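Local coordinates for capsid protein VP1 (Human polyomavirus 12, PDB 6Y5Z) that probably forms the pentameric building blocks of a T=7 icosahedral polyomavirus capsid and serves in attachment to host cells, at residues A24-R29 with R264-Q269. Numbering follows the deposited sequence.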
ATOM      1  N   ALA D  24     -27.112  -2.368  14.140  1.00 15.51           N
ATOM      2  CA  ALA D  24     -27.978  -2.207  12.958  1.00 16.89           C
ATOM      3  C   ALA D  24     -27.225  -2.664  11.722  1.00 16.29           C
ATOM      4  O   ALA D  24     -25.993  -2.494  11.668  1.00 16.03           O
ATOM      5  CB  ALA D  24     -28.417  -0.782  12.827  1.00 17.19           C
ATOM      6  N   PHE D  25     -27.959  -3.175  10.737  1.00 16.42           N
ATOM      7  CA  PHE D  25     -27.469  -3.349   9.350  1.00 16.57           C
ATOM      8  C   PHE D  25     -28.172  -2.283   8.508  1.00 17.26           C
ATOM      9  O   PHE D  25     -29.388  -2.133   8.645  1.00 19.13           O
ATOM     10  CB  PHE D  25     -27.745  -4.760   8.831  1.00 17.64           C
ATOM     11  CG  PHE D  25     -26.925  -5.897   9.412  1.00 19.88           C
ATOM     12  CD1 PHE D  25     -25.696  -6.239   8.875  1.00 20.78           C
ATOM     13  CD2 PHE D  25     -27.429  -6.679  10.437  1.00 22.14           C
ATOM     14  CE1 PHE D  25     -24.980  -7.325   9.371  1.00 20.76           C
ATOM     15  CE2 PHE D  25     -26.714  -7.761  10.938  1.00 20.77           C
ATOM     16  CZ  PHE D  25     -25.494  -8.086  10.398  1.00 20.92           C
ATOM     17  N   LEU D  26     -27.430  -1.526   7.708  1.00 15.65           N
ATOM     18  CA  LEU D  26     -27.980  -0.628   6.667  1.00 15.60           C
ATOM     19  C   LEU D  26     -27.780  -1.290   5.308  1.00 15.13           C
ATOM     20  O   LEU D  26     -26.636  -1.565   4.943  1.00 15.39           O
ATOM     21  CB  LEU D  26     -27.321   0.749   6.756  1.00 16.51           C
ATOM     22  CG  LEU D  26     -27.928   1.690   7.794  1.00 17.21           C
ATOM     23  CD1 LEU D  26     -27.874   1.124   9.204  1.00 18.06           C
ATOM     24  CD2 LEU D  26     -27.249   3.047   7.740  1.00 17.64           C
ATOM     25  N   ASN D  27     -28.864  -1.537   4.581  1.00 14.58           N
ATOM     26  CA  ASN D  27     -28.789  -2.100   3.218  1.00 14.96           C
ATOM     27  C   ASN D  27     -28.379  -0.998   2.258  1.00 14.41           C
ATOM     28  O   ASN D  27     -28.714   0.182   2.432  1.00 14.71           O
ATOM     29  CB  ASN D  27     -30.100  -2.770   2.808  1.00 15.97           C
ATOM     30  CG  ASN D  27     -30.211  -4.144   3.420  1.00 15.95           C
ATOM     31  OD1 ASN D  27     -29.230  -4.875   3.439  1.00 17.14           O
ATOM     32  ND2 ASN D  27     -31.373  -4.459   3.971  1.00 21.36           N
ATOM     33  N   PRO D  28     -27.621  -1.380   1.217  1.00 14.46           N
ATOM     34  CA  PRO D  28     -27.167  -0.421   0.221  1.00 14.00           C
ATOM     35  C   PRO D  28     -28.342   0.084  -0.634  1.00 14.78           C
ATOM     36  O   PRO D  28     -29.357  -0.607  -0.788  1.00 13.93           O
ATOM     37  CB  PRO D  28     -26.159  -1.230  -0.606  1.00 14.60           C
ATOM     38  CG  PRO D  28     -26.633  -2.622  -0.501  1.00 14.23           C
ATOM     39  CD  PRO D  28     -27.248  -2.758   0.874  1.00 14.02           C
ATOM     40  N   ARG D  29     -28.201   1.322  -1.093  1.00 13.59           N
ATOM     41  CA  ARG D  29     -29.177   1.998  -1.975  1.00 14.30           C
ATOM     42  C   ARG D  29     -28.455   2.342  -3.273  1.00 13.79           C
ATOM     43  O   ARG D  29     -28.038   3.480  -3.436  1.00 14.92           O
ATOM     44  CB  ARG D  29     -29.767   3.202  -1.234  1.00 14.35           C
ATOM     45  CG  ARG D  29     -30.415   2.835   0.094  1.00 15.59           C
ATOM     46  CD  ARG D  29     -31.690   2.036  -0.134  1.00 16.64           C
ATOM     47  NE  ARG D  29     -32.313   1.569   1.085  1.00 17.60           N
ATOM     48  CZ  ARG D  29     -32.524   0.307   1.434  1.00 18.36           C
ATOM     49  NH1 ARG D  29     -32.032  -0.703   0.731  1.00 18.90           N
ATOM     50  NH2 ARG D  29     -33.147   0.063   2.574  1.00 19.15           N
ATOM     51  N   ARG D 264     -23.782  -2.690   5.304  1.00 12.50           N
ATOM     52  CA  ARG D 264     -22.855  -2.374   6.400  1.00 12.60           C
ATOM     53  C   ARG D 264     -23.530  -2.644   7.739  1.00 13.37           C
ATOM     54  O   ARG D 264     -24.654  -2.168   7.977  1.00 12.63           O
ATOM     55  CB  ARG D 264     -22.386  -0.924   6.282  1.00 12.95           C
ATOM     56  CG  ARG D 264     -21.470  -0.473   7.406  1.00 12.61           C
ATOM     57  CD  ARG D 264     -20.943   0.928   7.167  1.00 13.41           C
ATOM     58  NE  ARG D 264     -19.934   1.063   6.112  1.00 13.53           N
ATOM     59  CZ  ARG D 264     -18.615   0.975   6.277  1.00 13.97           C
ATOM     60  NH1 ARG D 264     -17.801   1.153   5.246  1.00 14.47           N
ATOM     61  NH2 ARG D 264     -18.114   0.671   7.467  1.00 14.03           N
ATOM     62  N   TYR D 265     -22.783  -3.286   8.618  1.00 13.06           N
ATOM     63  CA  TYR D 265     -23.128  -3.490  10.038  1.00 13.44           C
ATOM     64  C   TYR D 265     -22.502  -2.394  10.893  1.00 12.55           C
ATOM     65  O   TYR D 265     -21.326  -1.994  10.659  1.00 12.74           O
ATOM     66  CB  TYR D 265     -22.581  -4.835  10.497  1.00 14.38           C
ATOM     67  CG  TYR D 265     -22.804  -5.162  11.942  1.00 14.28           C
ATOM     68  CD1 TYR D 265     -24.053  -5.515  12.420  1.00 14.88           C
ATOM     69  CD2 TYR D 265     -21.754  -5.102  12.837  1.00 14.83           C
ATOM     70  CE1 TYR D 265     -24.244  -5.816  13.764  1.00 15.82           C
ATOM     71  CE2 TYR D 265     -21.914  -5.454  14.166  1.00 15.44           C
ATOM     72  CZ  TYR D 265     -23.167  -5.771  14.640  1.00 15.47           C
ATOM     73  OH  TYR D 265     -23.256  -6.103  15.974  1.00 17.66           O
ATOM     74  N   PHE D 266     -23.230  -1.998  11.930  1.00 11.99           N
ATOM     75  CA  PHE D 266     -22.770  -1.072  12.984  1.00 12.13           C
ATOM     76  C   PHE D 266     -23.073  -1.687  14.338  1.00 13.96           C
ATOM     77  O   PHE D 266     -24.214  -2.142  14.546  1.00 13.93           O
ATOM     78  CB  PHE D 266     -23.487   0.277  12.945  1.00 13.27           C
ATOM     79  CG  PHE D 266     -23.303   1.098  11.692  1.00 13.31           C
ATOM     80  CD1 PHE D 266     -23.971   0.788  10.509  1.00 13.21           C
ATOM     81  CD2 PHE D 266     -22.532   2.244  11.724  1.00 13.51           C
ATOM     82  CE1 PHE D 266     -23.835   1.592   9.389  1.00 13.63           C
ATOM     83  CE2 PHE D 266     -22.404   3.049  10.602  1.00 13.66           C
ATOM     84  CZ  PHE D 266     -23.072   2.732   9.440  1.00 13.86           C
ATOM     85  N   ASN D 267     -22.099  -1.666  15.248  1.00 14.02           N
ATOM     86  CA  ASN D 267     -22.354  -1.935  16.685  1.00 14.30           C
ATOM     87  C   ASN D 267     -21.723  -0.787  17.451  1.00 13.56           C
ATOM     88  O   ASN D 267     -20.488  -0.730  17.536  1.00 13.49           O
ATOM     89  CB  ASN D 267     -21.827  -3.292  17.146  1.00 14.60           C
ATOM     90  CG  ASN D 267     -22.287  -3.619  18.554  1.00 17.74           C
ATOM     91  OD1 ASN D 267     -22.497  -2.727  19.355  1.00 20.55           O
ATOM     92  ND2 ASN D 267     -22.549  -4.881  18.837  1.00 20.94           N
ATOM     93  N   VAL D 268     -22.566   0.097  17.958  1.00 14.25           N
ATOM     94  CA  VAL D 268     -22.129   1.349  18.633  1.00 14.05           C
ATOM     95  C   VAL D 268     -22.240   1.170  20.135  1.00 15.86           C
ATOM     96  O   VAL D 268     -23.326   0.761  20.631  1.00 16.18           O
ATOM     97  CB  VAL D 268     -22.929   2.568  18.150  1.00 14.47           C
ATOM     98  CG1 VAL D 268     -22.475   3.851  18.831  1.00 14.21           C
ATOM     99  CG2 VAL D 268     -22.836   2.697  16.641  1.00 14.63           C
ATOM    100  N   GLN D 269     -21.151   1.461  20.837  1.00 15.13           N
ATOM    101  CA  GLN D 269     -21.131   1.475  22.316  1.00 15.90           C
ATOM    102  C   GLN D 269     -21.489   2.883  22.777  1.00 15.79           C
ATOM    103  O   GLN D 269     -20.838   3.849  22.331  1.00 14.23           O
ATOM    104  CB  GLN D 269     -19.752   1.084  22.837  1.00 18.87           C
ATOM    105  CG  GLN D 269     -19.678   1.135  24.344  1.00 23.03           C
ATOM    106  CD  GLN D 269     -18.327   0.659  24.821  1.00 28.69           C
ATOM    107  OE1 GLN D 269     -17.454   1.465  25.138  1.00 32.56           O
ATOM    108  NE2 GLN D 269     -18.127  -0.652  24.797  1.00 29.86           N
TER
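Phe-25 holds CG anti to its carbonyl carbon (chi1 -72°), whereas Tyr-265 holds CG anti to its backbone N (chi1 178°). These torsions bring the two rings together on one face of the sheet. The edge of Tyr-265 meets the face of Phe-25 in an edge-to-face pair, with planes inclined at 52°. Tyr-265 CD1 sits over the centre of the Phe-25 ring, 3.6 Å from Phe-25 CZ. Tyr-265 CB adds a contact of 3.6 Å to Phe-25 CE1, and Tyr-265 OH is hydrogen-bonded to Glu-23 OE2.

The strands are antiparallel, and Phe-25 and Tyr-265 form a non-hydrogen-bonded pair. Hydrogen-bonded pairs flank it. Phe-266 N donates to Ala-24 O at 2.8 Å, and Ala-24 N donates to Phe-266 O at 2.9 Å. Leu-26 N reaches Arg-264 O at 2.9 Å, and Arg-264 N returns a bond to Leu-26 O at 3.1 Å.

On the other face, Leu-26 CD1 and CD2 both touch Phe-266 CE1 at 4.1 Å, and the two side chains cross at about a right angle. The contact joins strands 9-26 and 257-276 in the jelly-roll beta-sandwich of VP1. The aromatic pair adds apolar surface to the boundary with a neighbouring subunit, whose Leu-168 N also donates to Asn-27 OD1. Arg-264 is buried, and its NH1 forms a salt bridge with Asp-244 OD1, which probably offsets the cost of burying the charge.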